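Local coordinates for periplasmic binding protein/LacI transcriptional regulator (Shewanella sp. ANA-3, PDB 5OCP) that binds L-arabinofuranose between its two lobes and probably delivers it, as the periplasmic component, to an arabinose ABC transporter, at residues E20-E25 with I31-A36; A59-P64 with D253-Y258; V135-A140 with G165-A170; D227-M232 with A282-K287. All coordinates share one frame; numbering follows the deposited sequence.

How the contacts relate
The four contacts illustrate how packing chemistry follows position in a two-lobed fold. Contacts 1 and 2 reach the same parallel sheet, their centres about 12 Å apart, and both set a helix on strands. Contact 2 is wholly buried and purely aliphatic, whereas contact 1 is partly buried and adds a lysine laid over a phenylalanine ring. Contact 3 is also buried, but it lies by the sugar and uses one aromatic ring against small alanines. Contact 4 is an outlying helix pair, partly buried, mixing aromatic packing with water and glycerol. Contacts 3 and 4 meet through Arg169 and Asp227, a long and weak ion pair.

Contact 1. Residues E20-E25 with I31-A36; sequences EAVKAE and IDLKFA
Lys23 and Phe35 carry the aromatic part of this contact. The lysine chain runs extended beyond CG and crosses the phenylalanine at about a right angle, laying its last methylene on the ring: Lys23 CE is 3.8 Å from Phe35 CG. A CH-pi contact results, with CE 3.7 Å above the ring plane and displaced toward the rim. The ammonium group follows over the same ring, Lys23 NZ standing 4.4 Å from the centroid of Phe35 and 18° off the normal, a cation-pi geometry. On its own helix the same nitrogen has a long salt bridge to Glu20, with Lys23 NZ and Glu20 OE2 4.0 Å apart, so the ammonium charge probably feels both the carboxylate and the ring.

These residues belong to a beta-alpha-beta unit of the periplasmic binding protein fold, in which strand 2-7 leads into helix 13-29, and the helix carries the chain back to strand 32-37, which lies parallel beside strand 2-7 at the edge of the sheet. Helix segment 20-25 and strand 32-36 run nearly antiparallel, at 159°, with their axes 9.2 Å apart.

The aliphatic part centres on Leu33. Its CG is anti to the backbone N (chi1 -172°), which carries the branched end toward the helix, where CD2 makes the contact. There Leu33 CD2 meets Val22 CG1 at 4.0 Å, and the two side chains cross at about a right angle. The same methyl also touches Lys23 CG, low on the lysine chain, again at 4.0 Å. Val22 packs further on Phe5 of strand 2-7 and on Phe252 of helix 248-259.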
loop_
_atom_site.group_PDB
_atom_site.type_symbol
_atom_site.label_atom_id
_atom_site.label_comp_id
_atom_site.label_asym_id
_atom_site.label_seq_id
_atom_site.Cartn_x
_atom_site.Cartn_y
_atom_site.Cartn_z
ATOM N N GLU A 20 -4.792 3.913 11.701
ATOM C CA GLU A 20 -5.592 4.994 12.285
ATOM C C GLU A 20 -6.974 5.140 11.686
ATOM O O GLU A 20 -7.988 5.363 12.413
ATOM C CB GLU A 20 -4.827 6.359 12.213
ATOM C CG GLU A 20 -3.652 6.409 13.149
ATOM C CD GLU A 20 -4.031 6.170 14.666
ATOM O OE1 GLU A 20 -5.111 6.621 15.175
ATOM O OE2 GLU A 20 -3.236 5.511 15.381
ATOM N N ALA A 21 -7.079 4.954 10.384
ATOM C CA ALA A 21 -8.369 4.928 9.687
ATOM C C ALA A 21 -9.297 3.806 10.103
ATOM O O ALA A 21 -10.472 4.041 10.365
ATOM C CB ALA A 21 -8.196 4.840 8.202
ATOM N N VAL A 22 -8.756 2.595 10.262
ATOM C CA VAL A 22 -9.586 1.487 10.720
ATOM C C VAL A 22 -10.119 1.749 12.145
ATOM O O VAL A 22 -11.308 1.461 12.412
ATOM C CB VAL A 22 -8.864 0.128 10.653
ATOM C CG1 VAL A 22 -9.819 -0.937 11.127
ATOM C CG2 VAL A 22 -8.521 -0.270 9.204
ATOM N N LYS A 23 -9.257 2.266 13.012
ATOM C CA LYS A 23 -9.617 2.619 14.426
ATOM C C LYS A 23 -10.710 3.729 14.420
ATOM O O LYS A 23 -11.754 3.632 15.103
ATOM C CB LYS A 23 -8.392 3.064 15.175
ATOM C CG LYS A 23 -7.456 1.933 15.514
ATOM C CD LYS A 23 -6.173 2.483 16.056
ATOM C CE LYS A 23 -5.247 1.413 16.541
ATOM N NZ LYS A 23 -3.998 1.993 17.099
ATOM N N ALA A 24 -10.506 4.727 13.585
ATOM C CA ALA A 24 -11.512 5.790 13.437
ATOM C C ALA A 24 -12.848 5.271 12.874
ATOM O O ALA A 24 -13.916 5.724 13.388
ATOM C CB ALA A 24 -10.967 6.919 12.593
ATOM N N GLU A 25 -12.855 4.384 11.858
ATOM C CA GLU A 25 -14.068 3.828 11.308
ATOM C C GLU A 25 -14.750 2.912 12.355
ATOM O O GLU A 25 -16.019 2.899 12.477
ATOM C CB GLU A 25 -13.850 3.034 10.059
ATOM C CG GLU A 25 -13.405 3.890 8.844
ATOM C CD GLU A 25 -12.601 3.096 7.799
ATOM O OE1 GLU A 25 -11.623 2.316 8.086
ATOM O OE2 GLU A 25 -12.961 3.234 6.661
ATOM N N ILE A 31 -17.940 -0.088 17.066
ATOM C CA ILE A 31 -17.398 -1.426 17.023
ATOM C C ILE A 31 -16.227 -1.558 17.998
ATOM O O ILE A 31 -15.393 -0.636 18.128
ATOM C CB ILE A 31 -16.878 -1.750 15.593
ATOM C CG1 ILE A 31 -18.057 -2.110 14.696
ATOM C CG2 ILE A 31 -15.937 -2.936 15.651
ATOM C CD1 ILE A 31 -17.730 -2.134 13.255
ATOM N N ASP A 32 -16.169 -2.680 18.701
ATOM C CA ASP A 32 -15.075 -2.955 19.666
ATOM C C ASP A 32 -13.926 -3.611 18.873
ATOM O O ASP A 32 -13.995 -4.789 18.505
ATOM C CB ASP A 32 -15.572 -3.897 20.784
ATOM C CG ASP A 32 -14.445 -4.509 21.628
ATOM O OD1 ASP A 32 -13.388 -3.852 21.879
ATOM O OD2 ASP A 32 -14.678 -5.679 22.055
ATOM N N LEU A 33 -12.904 -2.830 18.619
ATOM C CA LEU A 33 -11.857 -3.252 17.658
ATOM C C LEU A 33 -10.714 -3.788 18.492
ATOM O O LEU A 33 -10.104 -3.055 19.275
ATOM C CB LEU A 33 -11.376 -2.081 16.826
ATOM C CG LEU A 33 -10.449 -2.487 15.698
ATOM C CD1 LEU A 33 -11.168 -3.266 14.624
ATOM C CD2 LEU A 33 -9.726 -1.287 15.084
ATOM N N LYS A 34 -10.378 -5.038 18.287
ATOM C CA LYS A 34 -9.149 -5.570 18.808
ATOM C C LYS A 34 -8.047 -5.477 17.758
ATOM O O LYS A 34 -7.886 -6.380 16.947
ATOM C CB LYS A 34 -9.374 -6.987 19.309
ATOM C CG LYS A 34 -10.497 -7.073 20.340
ATOM C CD LYS A 34 -10.645 -8.503 20.825
ATOM C CE LYS A 34 -11.006 -8.589 22.315
ATOM N NZ LYS A 34 -9.895 -8.067 23.183
ATOM N N PHE A 35 -7.232 -4.440 17.849
ATOM C CA PHE A 35 -6.246 -4.158 16.818
ATOM C C PHE A 35 -4.945 -4.845 17.216
ATOM O O PHE A 35 -4.493 -4.697 18.366
ATOM C CB PHE A 35 -6.024 -2.685 16.733
ATOM C CG PHE A 35 -4.920 -2.279 15.810
ATOM C CD1 PHE A 35 -5.200 -1.996 14.456
ATOM C CD2 PHE A 35 -3.660 -2.100 16.268
ATOM C CE1 PHE A 35 -4.143 -1.557 13.641
ATOM C CE2 PHE A 35 -2.609 -1.713 15.455
ATOM C CZ PHE A 35 -2.848 -1.435 14.132
ATOM N N ALA A 36 -4.330 -5.572 16.302
ATOM C CA ALA A 36 -3.012 -6.135 16.548
ATOM C C ALA A 36 -1.994 -5.743 15.505
ATOM O O ALA A 36 -2.329 -5.747 14.324
ATOM C CB ALA A 36 -3.150 -7.644 16.623
#

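Contact 2. Residues A59-P64 with D253-Y258; sequences AIIIAP and DAIDAY
Ile255 meets Ala59 and Ile61 through both branches of its side chain, and the conformation of this one residue largely defines the contact. Its CG1 is anti to the carbonyl carbon (chi1 -73°), while CG2 is anti to the backbone N; this spreads the two branches, and CG2, CG1 and CD1 all come up to the methyl of the alanine. Ala59 CB is 3.7 Å from Ile255 CD1 and equally 3.7 Å from Ile255 CG2. Ile255 CG1 joins them at 3.8 Å from Ala59 CB, so that one methyl is touched by three carbons of the isoleucine. With chi2 at 156°, the chain reaches outward from the helix, and CD1 arrives at a second strand residue as well.

That residue is Ile61, two positions along the strand. Although its bond to CB does not aim straight at the helix, Ile61 CG1 comes to 4.0 Å from Ile255 CD1. Its own terminal methyl stands slightly farther off, Ile61 CD1 being 4.2 Å from Ile255 CD1. The two isoleucines cross obliquely. No hydrogen bond links the segments, and all three residues are buried.

Beyond the pair, Ile255 also packs on Val85 of the neighbouring strand 84-87, and Ile61 on Val3 and Phe5 of strand 2-7. Helix 248-259 thus covers part of one face of the parallel sheet, with aliphatic side chains at the interface, the helix-on-sheet layering of the Rossmann-like lobes of periplasmic sugar-binding proteins.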
loop_
_atom_site.group_PDB
_atom_site.type_symbol
_atom_site.label_atom_id
_atom_site.label_comp_id
_atom_site.label_asym_id
_atom_site.label_seq_id
_atom_site.Cartn_x
_atom_site.Cartn_y
_atom_site.Cartn_z
ATOM N N ALA A 59 -16.011 -11.232 14.350
ATOM C CA ALA A 59 -15.396 -11.272 13.021
ATOM C C ALA A 59 -13.932 -10.930 13.130
ATOM O O ALA A 59 -13.498 -10.302 14.086
ATOM C CB ALA A 59 -16.034 -10.232 12.133
ATOM N N ILE A 60 -13.215 -11.284 12.072
ATOM C CA ILE A 60 -11.789 -11.079 11.991
ATOM C C ILE A 60 -11.514 -10.353 10.657
ATOM O O ILE A 60 -11.996 -10.766 9.652
ATOM C CB ILE A 60 -11.032 -12.401 12.057
ATOM C CG1 ILE A 60 -11.195 -12.967 13.507
ATOM C CG2 ILE A 60 -9.559 -12.279 11.667
ATOM C CD1 ILE A 60 -10.809 -14.436 13.579
ATOM N N ILE A 61 -10.690 -9.322 10.713
ATOM C CA ILE A 61 -10.156 -8.675 9.460
ATOM C C ILE A 61 -8.642 -8.942 9.491
ATOM O O ILE A 61 -7.943 -8.756 10.526
ATOM C CB ILE A 61 -10.402 -7.198 9.489
ATOM C CG1 ILE A 61 -11.923 -6.932 9.529
ATOM C CG2 ILE A 61 -9.765 -6.509 8.239
ATOM C CD1 ILE A 61 -12.270 -5.474 9.801
ATOM N N ILE A 62 -8.135 -9.370 8.346
ATOM C CA ILE A 62 -6.680 -9.642 8.160
ATOM C C ILE A 62 -6.106 -8.805 6.964
ATOM O O ILE A 62 -6.711 -8.856 5.885
ATOM C CB ILE A 62 -6.350 -11.132 7.902
ATOM C CG1 ILE A 62 -6.892 -12.017 8.990
ATOM C CG2 ILE A 62 -4.856 -11.301 7.622
ATOM C CD1 ILE A 62 -6.772 -13.494 8.657
ATOM N N ALA A 63 -5.047 -7.989 7.184
ATOM C CA ALA A 63 -4.307 -7.349 6.149
ATOM C C ALA A 63 -3.056 -8.222 6.000
ATOM O O ALA A 63 -2.133 -8.114 6.805
ATOM C CB ALA A 63 -3.899 -5.920 6.531
ATOM N N PRO A 64 -3.038 -9.156 5.047
ATOM C CA PRO A 64 -1.965 -10.165 5.117
ATOM C C PRO A 64 -0.609 -9.700 4.589
ATOM O O PRO A 64 -0.525 -9.087 3.523
ATOM C CB PRO A 64 -2.532 -11.270 4.234
ATOM C CG PRO A 64 -3.297 -10.502 3.172
ATOM C CD PRO A 64 -4.001 -9.468 3.972
ATOM N N ASP A 253 -19.157 -3.182 6.750
ATOM C CA ASP A 253 -20.448 -3.372 6.067
ATOM C C ASP A 253 -20.695 -4.795 5.699
ATOM O O ASP A 253 -21.799 -5.319 5.894
ATOM C CB ASP A 253 -20.512 -2.571 4.766
ATOM C CG ASP A 253 -20.587 -1.068 4.987
ATOM O OD1 ASP A 253 -21.084 -0.612 6.033
ATOM O OD2 ASP A 253 -20.160 -0.337 4.055
ATOM N N ALA A 254 -19.682 -5.439 5.127
ATOM C CA ALA A 254 -19.758 -6.834 4.816
ATOM C C ALA A 254 -19.968 -7.682 6.062
ATOM O O ALA A 254 -20.828 -8.593 6.030
ATOM C CB ALA A 254 -18.513 -7.298 4.105
ATOM N N ILE A 255 -19.263 -7.335 7.124
ATOM C CA ILE A 255 -19.460 -8.098 8.404
ATOM C C ILE A 255 -20.888 -7.881 8.943
ATOM O O ILE A 255 -21.587 -8.862 9.220
ATOM C CB ILE A 255 -18.448 -7.698 9.401
ATOM C CG1 ILE A 255 -17.072 -8.295 8.994
ATOM C CG2 ILE A 255 -18.841 -8.123 10.827
ATOM C CD1 ILE A 255 -15.905 -7.525 9.555
ATOM N N ASP A 256 -21.306 -6.626 9.017
ATOM C CA ASP A 256 -22.693 -6.282 9.460
ATOM C C ASP A 256 -23.788 -7.036 8.695
ATOM O O ASP A 256 -24.661 -7.668 9.284
ATOM C CB ASP A 256 -22.885 -4.779 9.484
ATOM C CG ASP A 256 -24.104 -4.344 10.332
ATOM O OD1 ASP A 256 -24.206 -4.780 11.512
ATOM O OD2 ASP A 256 -24.955 -3.555 9.819
ATOM N N ALA A 257 -23.689 -7.061 7.383
ATOM C CA ALA A 257 -24.568 -7.856 6.554
ATOM C C ALA A 257 -24.542 -9.339 6.805
ATOM O O ALA A 257 -25.617 -10.008 6.874
ATOM C CB ALA A 257 -24.284 -7.543 5.102
ATOM N N TYR A 258 -23.342 -9.886 6.987
ATOM C CA TYR A 258 -23.233 -11.310 7.212
ATOM C C TYR A 258 -23.946 -11.684 8.547
ATOM O O TYR A 258 -24.604 -12.739 8.600
ATOM C CB TYR A 258 -21.765 -11.713 7.287
ATOM C CG TYR A 258 -21.559 -13.126 7.708
ATOM C CD1 TYR A 258 -21.622 -14.135 6.797
ATOM C CD2 TYR A 258 -21.373 -13.461 9.055
ATOM C CE1 TYR A 258 -21.455 -15.436 7.165
ATOM C CE2 TYR A 258 -21.218 -14.776 9.438
ATOM C CZ TYR A 258 -21.282 -15.743 8.493
ATOM O OH TYR A 258 -21.134 -17.056 8.781
#

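Contact 3. Residues V135-A140 with G165-A170; sequences VGATAA and GEFTRA. With AHR (alpha-L-arabinofuranose), chain I.
Ala140 and Phe167 mark the closest backbone approach, their CA atoms 9.0 Å apart, where the start of helix 138-151 faces a type I' turn running from Gly165 to Thr168. Both pieces belong to the sugar-binding cleft of this periplasmic binding protein, and Ala139 and Phe167 are pocket residues for both anomers of L-arabinofuranose. The turn gives Phe167 a positive phi of 66°, and its CG lies anti to the carbonyl carbon (chi1 -80°), directing the ring at the helix start.

Three alanines receive it. Ala137 CB and Ala140 N lie at the ring's edge near its plane, the former 4.2 Å from Phe167 CE2 and the latter 4.1 Å from Phe167 CZ. Ala139 CB approaches obliquely, 4.0 Å from Phe167 CZ. Such small residues let the rim of the ring come close to the backbone of the helix start.

One face of the ring is turned to alpha-L-arabinofuranose, whose hydrogen-bonding partners include Arg15, Arg89, Arg143, Ser12 and Asn195. Replacing Phe167 with an alanine would probably open a gap beside the three alanines and deprive the sugar of the flat surface beneath it. Asn195 also binds the carbonyl oxygen of Phe167, tying the turn to a residue that holds the sugar. Over the ring face, the sugar's O1 lies 3.6 Å from Phe167 CG, while its O5 is 3.7 Å from Ala139 CB.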
loop_
_atom_site.group_PDB
_atom_site.type_symbol
_atom_site.label_atom_id
_atom_site.label_comp_id
_atom_site.label_asym_id
_atom_site.label_seq_id
_atom_site.Cartn_x
_atom_site.Cartn_y
_atom_site.Cartn_z
ATOM N N VAL A 135 9.186 -8.486 -0.732
ATOM C CA VAL A 135 9.003 -9.795 -1.368
ATOM C C VAL A 135 7.771 -10.511 -0.843
ATOM O O VAL A 135 7.495 -10.549 0.389
ATOM C CB VAL A 135 10.281 -10.686 -1.239
ATOM C CG1 VAL A 135 11.440 -10.002 -1.945
ATOM C CG2 VAL A 135 10.592 -11.018 0.212
ATOM N N GLY A 136 7.001 -11.027 -1.786
ATOM C CA GLY A 136 5.773 -11.723 -1.520
ATOM C C GLY A 136 4.551 -10.890 -1.244
ATOM O O GLY A 136 3.471 -11.434 -0.986
ATOM N N ALA A 137 4.688 -9.538 -1.259
ATOM C CA ALA A 137 3.517 -8.666 -0.965
ATOM C C ALA A 137 2.736 -8.493 -2.230
ATOM O O ALA A 137 3.285 -8.109 -3.254
ATOM C CB ALA A 137 3.959 -7.287 -0.484
ATOM N N THR A 138 1.427 -8.688 -2.122
ATOM C CA THR A 138 0.569 -8.514 -3.299
ATOM C C THR A 138 0.790 -7.157 -3.951
ATOM O O THR A 138 0.756 -7.041 -5.155
ATOM C CB THR A 138 -0.914 -8.671 -2.905
ATOM O OG1 THR A 138 -1.065 -9.885 -2.165
ATOM C CG2 THR A 138 -1.781 -8.647 -4.088
ATOM N N ALA A 139 0.931 -6.132 -3.119
ATOM C CA ALA A 139 1.082 -4.762 -3.622
ATOM C C ALA A 139 2.321 -4.604 -4.527
ATOM O O ALA A 139 2.243 -3.939 -5.571
ATOM C CB ALA A 139 1.103 -3.770 -2.508
ATOM N N ALA A 140 3.422 -5.254 -4.171
ATOM C CA ALA A 140 4.650 -5.197 -4.987
ATOM C C ALA A 140 4.527 -6.029 -6.273
ATOM O O ALA A 140 4.815 -5.576 -7.350
ATOM C CB ALA A 140 5.848 -5.674 -4.182
ATOM N N GLY A 165 13.324 -2.109 -1.908
ATOM C CA GLY A 165 13.526 -1.144 -0.851
ATOM C C GLY A 165 12.699 -1.392 0.379
ATOM O O GLY A 165 12.572 -0.504 1.238
ATOM N N GLU A 166 12.038 -2.544 0.403
ATOM C CA GLU A 166 11.313 -3.040 1.584
ATOM C C GLU A 166 10.140 -2.129 2.060
ATOM O O GLU A 166 9.705 -2.240 3.201
ATOM C CB GLU A 166 12.290 -3.351 2.730
ATOM C CG GLU A 166 13.331 -4.368 2.322
ATOM C CD GLU A 166 14.383 -4.700 3.409
ATOM O OE1 GLU A 166 14.387 -4.074 4.492
ATOM O OE2 GLU A 166 15.202 -5.646 3.182
ATOM N N PHE A 167 9.648 -1.251 1.168
ATOM C CA PHE A 167 8.598 -0.304 1.454
ATOM C C PHE A 167 9.014 0.711 2.433
ATOM O O PHE A 167 8.187 1.402 2.955
ATOM C CB PHE A 167 7.289 -1.021 1.856
ATOM C CG PHE A 167 6.478 -1.558 0.689
ATOM C CD1 PHE A 167 6.211 -0.785 -0.435
ATOM C CD2 PHE A 167 5.848 -2.819 0.777
ATOM C CE1 PHE A 167 5.390 -1.243 -1.486
ATOM C CE2 PHE A 167 5.030 -3.272 -0.299
ATOM C CZ PHE A 167 4.782 -2.502 -1.404
ATOM N N THR A 168 10.322 0.810 2.778
ATOM C CA THR A 168 10.726 1.778 3.751
ATOM C C THR A 168 11.599 2.937 3.206
ATOM O O THR A 168 12.239 2.838 2.163
ATOM C CB THR A 168 11.489 1.201 4.972
ATOM O OG1 THR A 168 12.805 0.826 4.539
ATOM C CG2 THR A 168 10.752 0.069 5.582
ATOM N N ARG A 169 11.589 4.030 3.951
ATOM C CA ARG A 169 12.308 5.216 3.544
ATOM C C ARG A 169 13.822 5.029 3.599
ATOM O O ARG A 169 14.486 5.350 2.673
ATOM C CB ARG A 169 11.939 6.412 4.396
ATOM C CG ARG A 169 12.502 7.691 3.841
ATOM C CD ARG A 169 12.196 8.915 4.713
ATOM N NE ARG A 169 10.765 9.149 4.895
ATOM C CZ ARG A 169 10.109 10.327 4.764
ATOM N NH1 ARG A 169 10.729 11.468 4.439
ATOM N NH2 ARG A 169 8.792 10.358 4.968
ATOM N N ALA A 170 14.288 4.460 4.696
ATOM C CA ALA A 170 15.736 4.222 4.867
ATOM C C ALA A 170 16.303 3.251 3.878
ATOM O O ALA A 170 17.346 3.503 3.325
ATOM C CB ALA A 170 16.056 3.795 6.297
HETATM O O5 AHR I . -0.277 -2.937 0.836
HETATM C C5 AHR I . -0.198 -1.560 0.636
HETATM C C4 AHR I . 1.251 -1.109 0.632
HETATM O O4 AHR I . 1.921 -1.539 1.793
HETATM C C3 AHR I . 1.374 0.424 0.549
HETATM O O3 AHR I . 1.308 0.804 -0.787
HETATM C C2 AHR I . 2.714 0.605 1.243
HETATM O O2 AHR I . 2.976 1.882 1.747
HETATM C C1 AHR I . 2.541 -0.385 2.381
HETATM O O1 AHR I . 3.744 -0.720 2.852
#

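Contact 4. Residues D227-M232 with A282-K287; sequences DYFKAM and AAEYEK. With GOL (glycerol), chain G.
Glu284 is the first residue of segment 282-287 to touch the opposing helix, and it does so with its aliphatic part: Glu284 CB lies 3.7 Å from Phe229 CE1, approaching the ring obliquely. The two side chains run side by side and point the same way. The bend at chi2 (-71°) brings the glutamate's carboxylate to the basic side chains of the next turn, where Arg288 forms a salt bridge to OE1. Lys287 takes the other oxygen, NZ meeting Glu284 OE2 at 3.2 Å from above the carboxylate plane.

Tyr285 comes next, at the closest point of an antiparallel helix pair, with axes 8.6 Å apart and a crossing angle of -151°. Helices 226-234 and 278-296 here pack together in the second lobe, where Phe229 also makes an edge-to-face contact with Phe276 of strand 275-277. Over one face of the tyrosine ring lies Lys230 CB, 3.6 Å from Tyr285 CE1, a CH-pi contact. Phe229 CB packs against Tyr285 CD1 at 4.1 Å. A water joins Tyr285 OH, at 2.8 Å, to Asp227 OD1. An alanine in place of Tyr285 would probably leave Lys230 without its ring face and this water without one of its two bridged partners.

Glu286 reaches a glycerol, probably from the crystallisation liquor, whose O1 donates to Glu286 OE1 at 3.1 Å, an oxygen that also forms a salt bridge with Arg289; the far end of that glycerol, O3, accepts a weak hydrogen bond from Lys230 NZ.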
loop_
_atom_site.group_PDB
_atom_site.type_symbol
_atom_site.label_atom_id
_atom_site.label_comp_id
_atom_site.label_asym_id
_atom_site.label_seq_id
_atom_site.Cartn_x
_atom_site.Cartn_y
_atom_site.Cartn_z
ATOM N N ASP A 227 2.852 13.789 3.027
ATOM C CA ASP A 227 4.256 14.159 2.837
ATOM C C ASP A 227 4.649 14.089 1.362
ATOM O O ASP A 227 5.540 14.850 0.886
ATOM C CB ASP A 227 5.223 13.337 3.609
ATOM C CG ASP A 227 5.291 13.737 5.074
ATOM O OD1 ASP A 227 4.619 14.740 5.464
ATOM O OD2 ASP A 227 6.036 13.048 5.776
ATOM N N TYR A 228 4.041 13.168 0.619
ATOM C CA TYR A 228 4.346 13.126 -0.835
ATOM C C TYR A 228 3.687 14.269 -1.627
ATOM O O TYR A 228 4.258 14.838 -2.604
ATOM C CB TYR A 228 3.986 11.756 -1.417
ATOM C CG TYR A 228 4.556 11.474 -2.772
ATOM C CD1 TYR A 228 3.934 11.872 -3.943
ATOM C CD2 TYR A 228 5.752 10.708 -2.905
ATOM C CE1 TYR A 228 4.444 11.584 -5.213
ATOM C CE2 TYR A 228 6.264 10.411 -4.153
ATOM C CZ TYR A 228 5.610 10.771 -5.292
ATOM O OH TYR A 228 6.117 10.494 -6.523
ATOM N N PHE A 229 2.450 14.636 -1.258
ATOM C CA PHE A 229 1.759 15.750 -1.835
ATOM C C PHE A 229 2.571 17.037 -1.510
ATOM O O PHE A 229 2.737 17.870 -2.399
ATOM C CB PHE A 229 0.342 15.913 -1.283
ATOM C CG PHE A 229 -0.644 15.067 -2.032
ATOM C CD1 PHE A 229 -1.263 15.545 -3.200
ATOM C CD2 PHE A 229 -0.987 13.806 -1.549
ATOM C CE1 PHE A 229 -2.117 14.771 -3.936
ATOM C CE2 PHE A 229 -1.886 13.031 -2.269
ATOM C CZ PHE A 229 -2.411 13.467 -3.474
ATOM N N LYS A 230 3.102 17.076 -0.316
ATOM C CA LYS A 230 4.004 18.212 0.053
ATOM C C LYS A 230 5.263 18.292 -0.859
ATOM O O LYS A 230 5.541 19.324 -1.484
ATOM C CB LYS A 230 4.413 18.159 1.472
ATOM C CG LYS A 230 5.322 19.340 1.846
ATOM C CD LYS A 230 5.433 19.543 3.358
ATOM C CE LYS A 230 6.325 20.752 3.692
ATOM N NZ LYS A 230 5.917 21.974 2.920
ATOM N N ALA A 231 5.926 17.155 -1.019
ATOM C CA ALA A 231 7.008 17.005 -1.967
ATOM C C ALA A 231 6.669 17.367 -3.413
ATOM O O ALA A 231 7.497 17.945 -4.158
ATOM C CB ALA A 231 7.562 15.572 -1.850
ATOM N N MET A 232 5.472 17.016 -3.886
ATOM C CA MET A 232 5.002 17.384 -5.192
ATOM C C MET A 232 4.797 18.932 -5.262
ATOM O O MET A 232 5.223 19.505 -6.237
ATOM C CB MET A 232 3.670 16.722 -5.568
ATOM C CG MET A 232 3.823 15.318 -5.990
ATOM S SD MET A 232 2.445 14.543 -6.886
ATOM C CE MET A 232 1.142 14.620 -5.740
ATOM N N ALA A 282 -0.405 21.929 -4.933
ATOM C CA ALA A 282 -0.632 22.998 -3.990
ATOM C C ALA A 282 -2.063 22.951 -3.426
ATOM O O ALA A 282 -2.248 23.019 -2.185
ATOM C CB ALA A 282 -0.262 24.354 -4.591
ATOM N N ALA A 283 -3.042 22.782 -4.297
ATOM C CA ALA A 283 -4.450 22.739 -3.934
ATOM C C ALA A 283 -4.766 21.498 -3.082
ATOM O O ALA A 283 -5.442 21.549 -2.083
ATOM C CB ALA A 283 -5.288 22.771 -5.187
ATOM N N GLU A 284 -4.177 20.375 -3.466
ATOM C CA GLU A 284 -4.480 19.119 -2.786
ATOM C C GLU A 284 -3.792 19.027 -1.452
ATOM O O GLU A 284 -4.394 18.533 -0.496
ATOM C CB GLU A 284 -4.131 17.917 -3.642
ATOM C CG GLU A 284 -5.036 17.621 -4.834
ATOM C CD GLU A 284 -6.392 17.103 -4.468
ATOM O OE1 GLU A 284 -6.489 16.372 -3.445
ATOM O OE2 GLU A 284 -7.336 17.461 -5.225
ATOM N N TYR A 285 -2.558 19.504 -1.335
ATOM C CA TYR A 285 -1.822 19.450 -0.059
ATOM C C TYR A 285 -2.575 20.232 1.003
ATOM O O TYR A 285 -2.724 19.742 2.110
ATOM C CB TYR A 285 -0.377 19.891 -0.164
ATOM C CG TYR A 285 0.323 19.810 1.157
ATOM C CD1 TYR A 285 0.535 18.571 1.771
ATOM C CD2 TYR A 285 0.747 20.964 1.812
ATOM C CE1 TYR A 285 1.113 18.474 2.990
ATOM C CE2 TYR A 285 1.371 20.873 3.046
ATOM C CZ TYR A 285 1.549 19.636 3.634
ATOM O OH TYR A 285 2.170 19.526 4.870
ATOM N N GLU A 286 -3.182 21.339 0.587
ATOM C CA GLU A 286 -4.006 22.147 1.470
ATOM C C GLU A 286 -5.103 21.260 2.063
ATOM O O GLU A 286 -5.184 21.116 3.283
ATOM C CB GLU A 286 -4.626 23.320 0.708
ATOM C CG GLU A 286 -3.748 24.559 0.656
ATOM C CD GLU A 286 -2.938 24.752 1.923
ATOM O OE1 GLU A 286 -1.698 24.617 1.863
ATOM O OE2 GLU A 286 -3.540 25.040 2.978
ATOM N N LYS A 287 -5.949 20.664 1.218
ATOM C CA LYS A 287 -6.998 19.784 1.756
ATOM C C LYS A 287 -6.403 18.710 2.670
ATOM O O LYS A 287 -6.768 18.586 3.837
ATOM C CB LYS A 287 -7.812 19.207 0.633
ATOM C CG LYS A 287 -8.462 20.355 -0.130
ATOM C CD LYS A 287 -9.392 19.931 -1.198
ATOM C CE LYS A 287 -8.681 19.172 -2.259
ATOM N NZ LYS A 287 -9.501 19.106 -3.493
HETATM C C1 GOL G . 1.077 24.442 0.022
HETATM O O1 GOL G . -0.068 23.931 -0.719
HETATM C C2 GOL G . 2.444 24.171 -0.637
HETATM O O2 GOL G . 2.429 24.947 -1.861
HETATM C C3 GOL G . 3.630 24.508 0.295
HETATM O O3 GOL G . 4.607 23.451 0.427
HETATM O O HOH W 1 3.047 16.845 5.145
#